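Local coordinates for conserved hypothetical secreted protein (Helicobacter pylori, PDB 4RNY) that is Csd3, a cell-shape determinant and probable zinc-dependent metalloendopeptidase of peptidase family M23, at residues Leu4-Leu9 with Ala37-Asn42; Lys89-Leu94 with Ile139-Asp144; Ala115-Asn120 with Phe151-Ile156; Lys129-Asn134 with Ala159-Arg164. All coordinates share one frame; numbering follows the deposited sequence.

Contact 1: Leu4-Leu9 with Ala37-Asn42; sequences LVWDKL and AEIQSN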
loop_
_atom_site.group_PDB
_atom_site.type_symbol
_atom_site.label_atom_id
_atom_site.label_comp_id
_atom_site.label_asym_id
_atom_site.label_seq_id
_atom_site.Cartn_x
_atom_site.Cartn_y
_atom_site.Cartn_z
ATOM N N LEU A 4 -19.645 2.290 -7.071
ATOM C CA LEU A 4 -19.940 3.103 -5.896
ATOM C C LEU A 4 -18.692 3.293 -5.050
ATOM O O LEU A 4 -17.702 2.584 -5.265
ATOM C CB LEU A 4 -21.023 2.413 -5.063
ATOM C CG LEU A 4 -22.289 2.040 -5.875
ATOM C CD1 LEU A 4 -23.157 1.021 -5.156
ATOM C CD2 LEU A 4 -23.091 3.290 -6.230
ATOM N N VAL A 5 -18.700 4.236 -4.103
ATOM C CA VAL A 5 -17.573 4.356 -3.170
ATOM C C VAL A 5 -17.999 4.014 -1.772
ATOM O O VAL A 5 -19.116 4.267 -1.373
ATOM C CB VAL A 5 -16.851 5.737 -3.152
ATOM C CG1 VAL A 5 -16.784 6.359 -4.538
ATOM C CG2 VAL A 5 -17.463 6.669 -2.129
ATOM N N TRP A 6 -17.071 3.456 -1.015
ATOM C CA TRP A 6 -17.417 2.708 0.160
ATOM C C TRP A 6 -17.872 3.582 1.338
ATOM O O TRP A 6 -18.949 3.377 1.906
ATOM C CB TRP A 6 -16.231 1.829 0.545
ATOM C CG TRP A 6 -16.530 0.913 1.642
ATOM C CD1 TRP A 6 -16.111 1.018 2.926
ATOM C CD2 TRP A 6 -17.341 -0.259 1.575
ATOM N NE1 TRP A 6 -16.604 -0.014 3.669
ATOM C CE2 TRP A 6 -17.368 -0.816 2.858
ATOM C CE3 TRP A 6 -18.051 -0.878 0.560
ATOM C CZ2 TRP A 6 -18.054 -1.970 3.148
ATOM C CZ3 TRP A 6 -18.750 -2.023 0.853
ATOM C CH2 TRP A 6 -18.743 -2.561 2.132
ATOM N N ASP A 7 -17.046 4.543 1.697
ATOM C CA ASP A 7 -17.339 5.454 2.806
ATOM C C ASP A 7 -17.525 4.622 4.101
ATOM O O ASP A 7 -16.683 3.777 4.412
ATOM C CB ASP A 7 -18.570 6.323 2.494
ATOM C CG ASP A 7 -18.616 7.607 3.335
ATOM O OD1 ASP A 7 -17.559 8.032 3.880
ATOM O OD2 ASP A 7 -19.715 8.198 3.443
ATOM N N LYS A 8 -18.606 4.897 4.863
ATOM C CA LYS A 8 -18.652 4.591 6.306
ATOM C C LYS A 8 -18.679 3.113 6.722
ATOM O O LYS A 8 -18.313 2.782 7.844
ATOM C CB LYS A 8 -19.881 5.300 6.912
ATOM C CG LYS A 8 -20.018 6.812 6.657
ATOM C CD LYS A 8 -19.120 7.671 7.545
ATOM C CE LYS A 8 -17.742 7.893 6.932
ATOM N NZ LYS A 8 -16.683 8.041 7.970
ATOM N N LEU A 9 -19.076 2.230 5.810
ATOM C CA LEU A 9 -19.495 0.867 6.153
ATOM C C LEU A 9 -18.408 -0.122 6.580
ATOM O O LEU A 9 -17.275 -0.053 6.133
ATOM C CB LEU A 9 -20.235 0.256 4.960
ATOM C CG LEU A 9 -21.700 0.655 4.753
ATOM C CD1 LEU A 9 -22.275 -0.154 3.607
ATOM C CD2 LEU A 9 -22.509 0.439 6.026
ATOM N N ALA A 37 -11.107 -7.323 7.502
ATOM C CA ALA A 37 -11.038 -6.095 8.304
ATOM C C ALA A 37 -10.315 -4.973 7.607
ATOM O O ALA A 37 -10.291 -3.883 8.130
ATOM C CB ALA A 37 -10.400 -6.347 9.670
ATOM N N GLU A 38 -9.771 -5.176 6.414
ATOM C CA GLU A 38 -9.077 -4.063 5.757
ATOM C C GLU A 38 -9.802 -3.505 4.538
ATOM O O GLU A 38 -9.172 -3.189 3.533
ATOM C CB GLU A 38 -7.671 -4.488 5.353
ATOM C CG GLU A 38 -6.685 -4.549 6.507
ATOM C CD GLU A 38 -6.199 -3.172 7.025
ATOM O OE1 GLU A 38 -6.388 -2.131 6.327
ATOM O OE2 GLU A 38 -5.559 -3.178 8.118
ATOM N N ILE A 39 -11.119 -3.400 4.623
ATOM C CA ILE A 39 -11.884 -2.714 3.610
ATOM C C ILE A 39 -11.711 -1.245 3.926
ATOM O O ILE A 39 -12.132 -0.788 4.960
ATOM C CB ILE A 39 -13.381 -3.045 3.659
ATOM C CG1 ILE A 39 -13.608 -4.520 3.348
ATOM C CG2 ILE A 39 -14.127 -2.171 2.654
ATOM C CD1 ILE A 39 -14.902 -5.078 3.884
ATOM N N GLN A 40 -11.059 -0.521 3.038
ATOM C CA GLN A 40 -10.758 0.867 3.282
ATOM C C GLN A 40 -11.862 1.792 2.792
ATOM O O GLN A 40 -12.474 1.565 1.767
ATOM C CB GLN A 40 -9.394 1.198 2.651
ATOM C CG GLN A 40 -8.227 0.606 3.441
ATOM C CD GLN A 40 -8.315 0.919 4.936
ATOM O OE1 GLN A 40 -8.588 2.059 5.332
ATOM N NE2 GLN A 40 -8.104 -0.098 5.774
ATOM N N SER A 41 -12.093 2.863 3.504
ATOM C CA SER A 41 -13.043 3.836 3.028
ATOM C C SER A 41 -12.524 4.567 1.797
ATOM O O SER A 41 -11.345 4.673 1.578
ATOM C CB SER A 41 -13.407 4.810 4.136
ATOM O OG SER A 41 -12.310 5.034 4.968
ATOM N N ASN A 42 -13.459 5.020 0.970
ATOM C CA ASN A 42 -13.115 5.707 -0.262
ATOM C C ASN A 42 -12.824 4.767 -1.430
ATOM O O ASN A 42 -12.600 5.230 -2.548
ATOM C CB ASN A 42 -11.923 6.644 -0.035
ATOM C CG ASN A 42 -12.266 7.839 0.841
ATOM O OD1 ASN A 42 -11.410 8.680 1.118
ATOM N ND2 ASN A 42 -13.518 7.921 1.282
#

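Contact 2: Lys89-Leu94 with Ile139-Asp144; sequences KEKTLL and IVYTRD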
loop_
_atom_site.group_PDB
_atom_site.type_symbol
_atom_site.label_atom_id
_atom_site.label_comp_id
_atom_site.label_asym_id
_atom_site.label_seq_id
_atom_site.Cartn_x
_atom_site.Cartn_y
_atom_site.Cartn_z
ATOM N N LYS A 89 -0.853 -0.548 -17.232
ATOM C CA LYS A 89 -0.182 0.281 -18.260
ATOM C C LYS A 89 1.072 0.961 -17.676
ATOM O O LYS A 89 1.078 1.376 -16.519
ATOM C CB LYS A 89 -1.098 1.400 -18.786
ATOM C CG LYS A 89 -2.225 0.951 -19.682
ATOM C CD LYS A 89 -3.190 2.094 -19.952
ATOM C CE LYS A 89 -4.418 1.604 -20.676
ATOM N NZ LYS A 89 -5.338 2.732 -20.942
ATOM N N GLU A 90 2.104 1.089 -18.500
ATOM C CA GLU A 90 3.322 1.811 -18.148
ATOM C C GLU A 90 3.351 3.159 -18.872
ATOM O O GLU A 90 3.074 3.259 -20.050
ATOM C CB GLU A 90 4.549 0.986 -18.503
ATOM C CG GLU A 90 5.859 1.630 -18.086
ATOM C CD GLU A 90 7.059 0.783 -18.424
ATOM O OE1 GLU A 90 7.798 0.374 -17.514
ATOM O OE2 GLU A 90 7.256 0.516 -19.616
ATOM N N LYS A 91 3.708 4.193 -18.157
ATOM C CA LYS A 91 3.776 5.528 -18.714
ATOM C C LYS A 91 5.102 6.171 -18.325
ATOM O O LYS A 91 5.714 5.745 -17.346
ATOM C CB LYS A 91 2.566 6.326 -18.223
ATOM C CG LYS A 91 1.338 6.101 -19.129
ATOM C CD LYS A 91 0.036 6.066 -18.378
ATOM C CE LYS A 91 -1.154 6.388 -19.290
ATOM N NZ LYS A 91 -1.257 5.521 -20.499
ATOM N N THR A 92 5.542 7.146 -19.139
ATOM C CA THR A 92 6.717 7.972 -18.863
ATOM C C THR A 92 6.289 9.422 -18.935
ATOM O O THR A 92 5.736 9.858 -19.957
ATOM C CB THR A 92 7.836 7.736 -19.854
ATOM O OG1 THR A 92 8.174 6.348 -19.869
ATOM C CG2 THR A 92 9.098 8.538 -19.423
ATOM N N LEU A 93 6.440 10.122 -17.817
ATOM C CA LEU A 93 6.139 11.542 -17.730
ATOM C C LEU A 93 7.446 12.308 -17.841
ATOM O O LEU A 93 8.393 11.974 -17.147
ATOM C CB LEU A 93 5.452 11.893 -16.399
ATOM C CG LEU A 93 5.377 13.352 -16.008
ATOM C CD1 LEU A 93 4.543 14.044 -17.051
ATOM C CD2 LEU A 93 4.779 13.595 -14.630
ATOM N N LEU A 94 7.477 13.298 -18.742
ATOM C CA LEU A 94 8.589 14.229 -18.891
ATOM C C LEU A 94 7.986 15.600 -18.635
ATOM O O LEU A 94 7.007 16.026 -19.301
ATOM C CB LEU A 94 9.193 14.125 -20.291
ATOM C CG LEU A 94 9.462 12.726 -20.850
ATOM C CD1 LEU A 94 9.922 12.840 -22.287
ATOM C CD2 LEU A 94 10.504 11.985 -20.026
ATOM N N ILE A 139 9.213 10.580 -14.692
ATOM C CA ILE A 139 8.722 9.416 -13.938
ATOM C C ILE A 139 8.267 8.347 -14.888
ATOM O O ILE A 139 7.413 8.593 -15.753
ATOM C CB ILE A 139 7.528 9.750 -13.033
ATOM C CG1 ILE A 139 7.660 11.139 -12.413
ATOM C CG2 ILE A 139 7.370 8.682 -11.950
ATOM C CD1 ILE A 139 6.400 11.515 -11.612
ATOM N N VAL A 140 8.813 7.155 -14.677
ATOM C CA VAL A 140 8.346 5.936 -15.301
ATOM C C VAL A 140 7.559 5.175 -14.248
ATOM O O VAL A 140 8.051 4.914 -13.131
ATOM C CB VAL A 140 9.530 5.067 -15.801
ATOM C CG1 VAL A 140 9.014 3.757 -16.390
ATOM C CG2 VAL A 140 10.308 5.853 -16.851
ATOM N N TYR A 141 6.319 4.870 -14.581
ATOM C CA TYR A 141 5.407 4.268 -13.607
ATOM C C TYR A 141 4.327 3.444 -14.235
ATOM O O TYR A 141 3.993 3.634 -15.414
ATOM C CB TYR A 141 4.783 5.357 -12.752
ATOM C CG TYR A 141 3.836 6.289 -13.478
ATOM C CD1 TYR A 141 4.310 7.371 -14.231
ATOM C CD2 TYR A 141 2.459 6.095 -13.408
ATOM C CE1 TYR A 141 3.458 8.225 -14.883
ATOM C CE2 TYR A 141 1.599 6.956 -14.021
ATOM C CZ TYR A 141 2.095 8.025 -14.776
ATOM O OH TYR A 141 1.217 8.889 -15.393
ATOM N N THR A 142 3.750 2.537 -13.445
ATOM C CA THR A 142 2.610 1.787 -13.897
ATOM C C THR A 142 1.334 2.251 -13.242
ATOM O O THR A 142 1.324 2.716 -12.094
ATOM C CB THR A 142 2.755 0.282 -13.638
ATOM O OG1 THR A 142 2.814 -0.007 -12.218
ATOM C CG2 THR A 142 3.996 -0.224 -14.361
ATOM N N ARG A 143 0.258 2.038 -13.969
ATOM C CA ARG A 143 -1.067 2.388 -13.527
ATOM C C ARG A 143 -2.031 1.224 -13.867
ATOM O O ARG A 143 -1.947 0.676 -14.951
ATOM C CB ARG A 143 -1.498 3.640 -14.291
ATOM C CG ARG A 143 -2.650 4.373 -13.656
ATOM C CD ARG A 143 -2.213 4.945 -12.323
ATOM N NE ARG A 143 -3.164 5.950 -11.852
ATOM C CZ ARG A 143 -4.021 5.770 -10.850
ATOM N NH1 ARG A 143 -4.086 4.636 -10.178
ATOM N NH2 ARG A 143 -4.831 6.748 -10.523
ATOM N N ASP A 144 -2.958 0.904 -12.977
ATOM C CA ASP A 144 -3.910 -0.200 -13.191
ATOM C C ASP A 144 -5.304 0.279 -13.532
ATOM O O ASP A 144 -5.795 1.250 -12.944
ATOM C CB ASP A 144 -3.998 -1.086 -11.963
ATOM C CG ASP A 144 -2.695 -1.751 -11.641
ATOM O OD1 ASP A 144 -1.823 -1.785 -12.535
ATOM O OD2 ASP A 144 -2.544 -2.266 -10.517
#

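Contact 3: Ala115-Asn120 with Phe151-Ile156; sequences ANQLMN and FGQPTI. With SO4 (sulfate ion), chain F.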
loop_
_atom_site.group_PDB
_atom_site.type_symbol
_atom_site.label_atom_id
_atom_site.label_comp_id
_atom_site.label_asym_id
_atom_site.label_seq_id
_atom_site.Cartn_x
_atom_site.Cartn_y
_atom_site.Cartn_z
ATOM N N ALA A 115 1.731 12.257 -7.762
ATOM C CA ALA A 115 2.400 13.456 -7.247
ATOM C C ALA A 115 2.849 13.297 -5.801
ATOM O O ALA A 115 4.004 13.642 -5.448
ATOM C CB ALA A 115 1.463 14.660 -7.387
ATOM N N ASN A 116 1.944 12.799 -4.955
ATOM C CA ASN A 116 2.230 12.619 -3.550
ATOM C C ASN A 116 3.264 11.535 -3.298
ATOM O O ASN A 116 4.099 11.664 -2.416
ATOM C CB ASN A 116 0.945 12.380 -2.765
ATOM C CG ASN A 116 0.046 13.630 -2.776
ATOM O OD1 ASN A 116 0.544 14.777 -2.821
ATOM N ND2 ASN A 116 -1.262 13.427 -2.789
ATOM N N GLN A 117 3.231 10.474 -4.089
ATOM C CA GLN A 117 4.218 9.430 -3.927
ATOM C C GLN A 117 5.600 9.993 -4.236
ATOM O O GLN A 117 6.582 9.686 -3.535
ATOM C CB GLN A 117 3.947 8.270 -4.855
ATOM C CG GLN A 117 2.758 7.390 -4.466
ATOM C CD GLN A 117 2.665 6.140 -5.340
ATOM O OE1 GLN A 117 3.540 5.867 -6.140
ATOM N NE2 GLN A 117 1.608 5.388 -5.178
ATOM N N LEU A 118 5.697 10.778 -5.298
ATOM C CA LEU A 118 7.010 11.286 -5.679
ATOM C C LEU A 118 7.550 12.248 -4.601
ATOM O O LEU A 118 8.702 12.140 -4.176
ATOM C CB LEU A 118 6.961 11.938 -7.056
ATOM C CG LEU A 118 8.340 12.309 -7.609
ATOM C CD1 LEU A 118 9.070 11.077 -8.123
ATOM C CD2 LEU A 118 8.223 13.308 -8.733
ATOM N N MET A 119 6.696 13.168 -4.155
ATOM C CA MET A 119 7.046 14.084 -3.060
ATOM C C MET A 119 7.583 13.350 -1.841
ATOM O O MET A 119 8.650 13.716 -1.320
ATOM C CB MET A 119 5.849 14.958 -2.659
ATOM C CG MET A 119 6.085 15.820 -1.404
ATOM S SD MET A 119 4.583 16.733 -1.014
ATOM C CE MET A 119 4.378 17.750 -2.494
ATOM N N ASN A 120 6.885 12.297 -1.409
ATOM C CA ASN A 120 7.338 11.559 -0.253
ATOM C C ASN A 120 8.637 10.829 -0.531
ATOM O O ASN A 120 9.519 10.838 0.307
ATOM C CB ASN A 120 6.279 10.577 0.269
ATOM C CG ASN A 120 5.138 11.291 0.952
ATOM O OD1 ASN A 120 5.369 12.202 1.738
ATOM N ND2 ASN A 120 3.908 10.906 0.642
ATOM N N PHE A 151 -7.710 2.612 -10.971
ATOM C CA PHE A 151 -8.008 2.375 -9.554
ATOM C C PHE A 151 -6.706 2.067 -8.851
ATOM O O PHE A 151 -5.665 1.769 -9.491
ATOM C CB PHE A 151 -9.017 1.202 -9.395
ATOM C CG PHE A 151 -8.357 -0.160 -9.361
ATOM C CD1 PHE A 151 -7.839 -0.697 -10.502
ATOM C CD2 PHE A 151 -8.247 -0.877 -8.166
ATOM C CE1 PHE A 151 -7.201 -1.937 -10.485
ATOM C CE2 PHE A 151 -7.601 -2.109 -8.135
ATOM C CZ PHE A 151 -7.082 -2.636 -9.303
ATOM N N GLY A 152 -6.748 2.095 -7.539
ATOM C CA GLY A 152 -5.572 1.763 -6.755
ATOM C C GLY A 152 -4.505 2.847 -6.876
ATOM O O GLY A 152 -4.807 3.997 -7.219
ATOM N N GLN A 153 -3.270 2.469 -6.565
ATOM C CA GLN A 153 -2.116 3.380 -6.564
ATOM C C GLN A 153 -1.217 3.138 -7.779
ATOM O O GLN A 153 -1.002 1.983 -8.173
ATOM C CB GLN A 153 -1.239 3.108 -5.337
ATOM C CG GLN A 153 -1.944 3.285 -4.013
ATOM C CD GLN A 153 -2.017 4.737 -3.599
ATOM O OE1 GLN A 153 -1.075 5.558 -3.808
ATOM N NE2 GLN A 153 -3.112 5.068 -2.964
ATOM N N PRO A 154 -0.619 4.207 -8.319
ATOM C CA PRO A 154 0.473 3.964 -9.257
ATOM C C PRO A 154 1.657 3.298 -8.568
ATOM O O PRO A 154 1.760 3.342 -7.337
ATOM C CB PRO A 154 0.845 5.364 -9.740
ATOM C CG PRO A 154 0.391 6.298 -8.678
ATOM C CD PRO A 154 -0.687 5.613 -7.878
ATOM N N THR A 155 2.536 2.691 -9.354
ATOM C CA THR A 155 3.829 2.281 -8.863
ATOM C C THR A 155 4.941 2.907 -9.667
ATOM O O THR A 155 5.001 2.742 -10.882
ATOM C CB THR A 155 3.991 0.743 -8.937
ATOM O OG1 THR A 155 3.110 0.162 -7.978
ATOM C CG2 THR A 155 5.371 0.332 -8.582
ATOM N N ILE A 156 5.837 3.602 -8.994
ATOM C CA ILE A 156 6.974 4.229 -9.643
ATOM C C ILE A 156 8.052 3.183 -9.889
ATOM O O ILE A 156 8.477 2.504 -8.956
ATOM C CB ILE A 156 7.541 5.340 -8.760
ATOM C CG1 ILE A 156 6.507 6.476 -8.647
ATOM C CG2 ILE A 156 8.886 5.852 -9.313
ATOM C CD1 ILE A 156 6.960 7.599 -7.763
HETATM S S SO4 F . -10.201 3.436 -6.078
HETATM O O1 SO4 F . -10.936 3.771 -7.213
HETATM O O2 SO4 F . -10.552 2.213 -5.462
HETATM O O3 SO4 F . -8.888 3.313 -6.424
HETATM O O4 SO4 F . -10.340 4.453 -5.138
HETATM O O HOH W 1 5.433 4.220 -6.117
#

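Contact 4: Lys129-Asn134 with Ala159-Arg164; sequences KRLVKN and AMVSSR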
loop_
_atom_site.group_PDB
_atom_site.type_symbol
_atom_site.label_atom_id
_atom_site.label_comp_id
_atom_site.label_asym_id
_atom_site.label_seq_id
_atom_site.Cartn_x
_atom_site.Cartn_y
_atom_site.Cartn_z
ATOM N N LYS A 129 9.324 21.900 -2.041
ATOM C CA LYS A 129 9.488 23.330 -1.733
ATOM C C LYS A 129 10.743 23.921 -2.372
ATOM O O LYS A 129 10.789 25.104 -2.657
ATOM C CB LYS A 129 9.475 23.580 -0.207
ATOM C CG LYS A 129 10.375 22.646 0.614
ATOM C CD LYS A 129 10.220 22.842 2.123
ATOM C CE LYS A 129 8.967 22.151 2.659
ATOM N NZ LYS A 129 8.788 22.334 4.127
ATOM N N ARG A 130 11.741 23.089 -2.625
ATOM C CA ARG A 130 12.987 23.526 -3.247
ATOM C C ARG A 130 12.888 23.742 -4.781
ATOM O O ARG A 130 13.649 24.523 -5.345
ATOM C CB ARG A 130 14.086 22.495 -2.917
ATOM C CG ARG A 130 15.541 22.949 -3.037
ATOM C CD ARG A 130 16.450 21.929 -2.338
ATOM N NE ARG A 130 17.799 21.826 -2.910
ATOM C CZ ARG A 130 18.932 22.254 -2.338
ATOM N NH1 ARG A 130 18.942 22.851 -1.150
ATOM N NH2 ARG A 130 20.085 22.091 -2.979
ATOM N N LEU A 131 11.954 23.080 -5.463
ATOM C CA LEU A 131 12.012 23.033 -6.918
ATOM C C LEU A 131 11.493 24.329 -7.554
ATOM O O LEU A 131 10.603 24.994 -7.028
ATOM C CB LEU A 131 11.249 21.830 -7.451
ATOM C CG LEU A 131 11.766 20.482 -6.941
ATOM C CD1 LEU A 131 10.832 19.369 -7.375
ATOM C CD2 LEU A 131 13.183 20.237 -7.469
ATOM N N VAL A 132 12.068 24.705 -8.683
ATOM C CA VAL A 132 11.675 25.972 -9.315
ATOM C C VAL A 132 11.398 25.773 -10.794
ATOM O O VAL A 132 11.715 24.722 -11.362
ATOM C CB VAL A 132 12.743 27.104 -9.105
ATOM C CG1 VAL A 132 13.045 27.303 -7.629
ATOM C CG2 VAL A 132 14.016 26.795 -9.867
ATOM N N LYS A 133 10.840 26.826 -11.409
ATOM C CA LYS A 133 10.498 26.838 -12.831
ATOM C C LYS A 133 11.649 26.385 -13.712
ATOM O O LYS A 133 12.812 26.809 -13.557
ATOM C CB LYS A 133 10.007 28.238 -13.260
ATOM C CG LYS A 133 9.443 28.281 -14.669
ATOM C CD LYS A 133 8.784 29.624 -14.985
ATOM C CE LYS A 133 8.981 30.035 -16.452
ATOM N NZ LYS A 133 8.064 29.306 -17.375
ATOM N N ASN A 134 11.297 25.498 -14.636
ATOM C CA ASN A 134 12.214 24.850 -15.549
ATOM C C ASN A 134 13.138 23.784 -14.974
ATOM O O ASN A 134 13.944 23.238 -15.719
ATOM C CB ASN A 134 13.004 25.856 -16.393
ATOM C CG ASN A 134 12.137 26.503 -17.451
ATOM O OD1 ASN A 134 11.198 27.205 -17.130
ATOM N ND2 ASN A 134 12.420 26.220 -18.706
ATOM N N ALA A 159 12.431 7.405 -11.322
ATOM C CA ALA A 159 12.241 8.819 -11.432
ATOM C C ALA A 159 13.585 9.509 -11.458
ATOM O O ALA A 159 14.577 8.951 -10.995
ATOM C CB ALA A 159 11.365 9.360 -10.285
ATOM N N MET A 160 13.556 10.740 -11.965
ATOM C CA MET A 160 14.694 11.660 -12.014
ATOM C C MET A 160 14.108 13.041 -11.725
ATOM O O MET A 160 13.135 13.462 -12.350
ATOM C CB MET A 160 15.346 11.633 -13.399
ATOM C CG MET A 160 16.643 12.430 -13.549
ATOM S SD MET A 160 16.389 14.222 -13.588
ATOM C CE MET A 160 15.577 14.402 -15.153
ATOM N N VAL A 161 14.649 13.705 -10.719
ATOM C CA VAL A 161 14.301 15.087 -10.444
ATOM C C VAL A 161 15.597 15.867 -10.598
ATOM O O VAL A 161 16.619 15.441 -10.073
ATOM C CB VAL A 161 13.813 15.261 -9.019
ATOM C CG1 VAL A 161 13.589 16.722 -8.705
ATOM C CG2 VAL A 161 12.511 14.501 -8.808
ATOM N N SER A 162 15.570 16.976 -11.304
ATOM C CA SER A 162 16.730 17.834 -11.425
ATOM C C SER A 162 16.535 19.143 -10.691
ATOM O O SER A 162 15.546 19.800 -10.845
ATOM C CB SER A 162 17.051 18.083 -12.856
ATOM O OG SER A 162 16.108 18.938 -13.399
ATOM N N SER A 163 17.499 19.483 -9.870
ATOM C CA SER A 163 17.460 20.675 -9.058
ATOM C C SER A 163 18.876 21.178 -8.828
ATOM O O SER A 163 19.774 20.439 -8.557
ATOM C CB SER A 163 16.677 20.441 -7.756
ATOM O OG SER A 163 16.956 21.308 -6.712
ATOM N N ARG A 164 19.018 22.475 -8.996
ATOM C CA ARG A 164 20.242 23.173 -8.728
ATOM C C ARG A 164 21.451 22.486 -9.341
ATOM O O ARG A 164 22.410 22.239 -8.691
ATOM C CB ARG A 164 20.370 23.394 -7.225
ATOM C CG ARG A 164 19.489 24.525 -6.742
ATOM C CD ARG A 164 19.062 24.465 -5.304
ATOM N NE ARG A 164 20.140 24.798 -4.422
ATOM C CZ ARG A 164 20.295 25.936 -3.772
ATOM N NH1 ARG A 164 19.432 26.893 -3.867
ATOM N NH2 ARG A 164 21.348 26.100 -3.022
#

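Contact 1: Leu4-Leu9 with Ala37-Asn42
D7 and S41 mark the closest approach of the two backbones, with D7 CA and S41 CA 4.6 Å apart. Residues 4–9 leave the end of strand 2–5 and fold into a type II' beta turn from W6 to L9, with D7 at positive phi, while 37–42 passes beside the turn without regular structure. No hydrogen bond joins the two segments; van der Waals contacts hold them together. S41 CB lies 3.4 Å from D7 O, and V5 CB is 4.3 Å from N42 O.

The indole of W6 is the centrepiece. With CG anti to the backbone N (chi1 -174°), the ring turns toward I39, whose CG2 branch lies over the five-membered ring in a CH-pi contact, 3.5 Å from its centroid and 16° off the normal. The opposite face is covered by L9 CB, and S41 CA sits at the ring's edge. The turn follows strand 2–5, an outermost strand of the five-stranded antiparallel sheet of the N-terminal domain, next to 44–49; Y45 of that neighbour meets W6 edge-to-face, and F14 adds another ring.

Rotation of the indole is restrained by the turn itself: W6 NE1 donates to L9 O at 2.6 Å, a bent bond whose donor stands above the carbonyl plane rather than on a lone pair. I60 touches both W6 and I39.

Contact 2: Lys89-Leu94 with Ile139-Asp144
K89 and R143 open a run of three antiparallel hydrogen-bonded pairs, each closed by two reciprocal backbone bonds. K89 N reaches R143 O at 2.8 Å in an almost straight bond (178°), and R143 N returns to K89 O. In the middle pair K91 N donates to Y141 O at 2.8 Å and Y141 N to K91 O at 3.0 Å; in the last, L93 N finds I139 O at 2.7 Å and I139 N donates back to L93 O. E90 with T142 and T92 with V140 are the non-hydrogen-bonded pairs between.

The backbone groups turned away from the partner strand are bonded to neighbours on either flank: E90, T92 and L94 to G362, L360 and Y358, V140 to K157 and M158. The polar side-chain ends find partners in other parts of the chain. T92 OG1 is bonded to G362 O, K91 NZ forms a salt bridge with E361, and R143 pairs with D111 through NE and with G152 O through NH1.

Y141 CG stands between the backbone N and the carbonyl carbon (chi1 67°), which brings one face of the ring against K91 CB, a CH-pi contact 4.2 Å from the centroid. The L93 and I139 side chains lie side by side, CD2 of L93 4.0 Å from CD1 of I139, on the face covered by helices 101–109 and 112–121. The arrangement is that of interior neighbours in a twisted antiparallel sheet with helices packed on one face.

Contact 3: Ala115-Asn120 with Phe151-Ile156
Q153, P154 and I156 are the residues of 151–156 that meet Q117 and L118 of the helix, and they do so only after the chain has turned a corner at G152. There the G152 N-H is bonded to O3 of a sulfate at 2.7 Å, an ion that probably came from the crystallisation liquor and is also held by T44 OG1.

Next, Q153 lends its amide oxygen: Q117 NE2 donates to Q153 OE1 at 3.0 Å, on a lone pair, the two amide planes being nearly coplanar. P154 provides the second acceptor, Q117 NE2 to P154 O at 3.0 Å and 156°, with the donor tilted from the carbonyl plane, while its ring atom CD lies 3.6 Å from the same nitrogen. With its chain extended (chi2 -172°), Q117 thus spends both N-H groups on residues 153 and 154, and this fixes which way its amide is turned.

At I156 a water bridges the two segments, donating to Q117 OE1 at 2.5 Å and accepting from I156 N, so the amide is held at both ends. The I156 and L118 side chains cross at about a right angle, I156 CD1 4.1 Å from L118 CD1.

The axes of helix 115–120 and strand 153–156 lie 9.4 Å apart at 42°. L118 also packs on I137 and I139 of strand 136–146, so the helix lies on the sheet, while A115 and L118 meet I105 of helix 101–109.

Contact 4: Lys129-Asn134 with Ala159-Arg164
S162 meets L131 across the contact at its backbone oxygen, with L131 CD2 4.1 Å from S162 O, while S162 OG is hydrogen-bonded to K136 N. No hydrogen bond crosses between the two segments: R130 NH2 and R164 NE come within 3.1 Å, but both are donors. R164 NE lies over one face of the R130 guanidinium, 3.0 Å above its plane and offset toward the rim; the two side chains cross at about a right angle, and their guanidinium planes are 52° apart. Like charges this close would probably disfavour each other, though solvent may screen them at the surface. At the edge of the R130 group, near its plane, S163 OG stands 3.9 Å from R130 NE.

Next to the arginines, the contact at L131 is apolar. It joins the connection between helix 112–121 and strand 136–146 to the end of strand 153–163, a strand of the antiparallel sheet of the second domain. With CG anti to its carbonyl carbon (chi1 -59°), L131 sends CD2 to S163 CB at 3.5 Å and to V161 CG1 at 3.7 Å. L97 and V126 close in around L131, while Y122 packs on V161.

In the fold
Contacts 2, 3 and 4 all reach one antiparallel sheet, in which strands 136–146 and 153–163 are neighbours. Contacts 2 and 3 have centres about 10 Å apart and join directly: T142 N lies 2.9 Å from T155 O, probably hydrogen-bonded. Contact 4 uses strand 153–163 farther along and meets contact 3 where L118 CD1 packs on A159 CB, but does not touch contact 2. Contact 1 stands apart in the N-terminal domain, its nearest atoms about 8 Å from contact 3; the sulfate on G152 of contact 3 is about 6 Å from its N42 side chain. Contact 1 is also nearest the zinc site of E34, H219, D223 and H301: the Q40 side chain lies about 14 Å from the zinc ion.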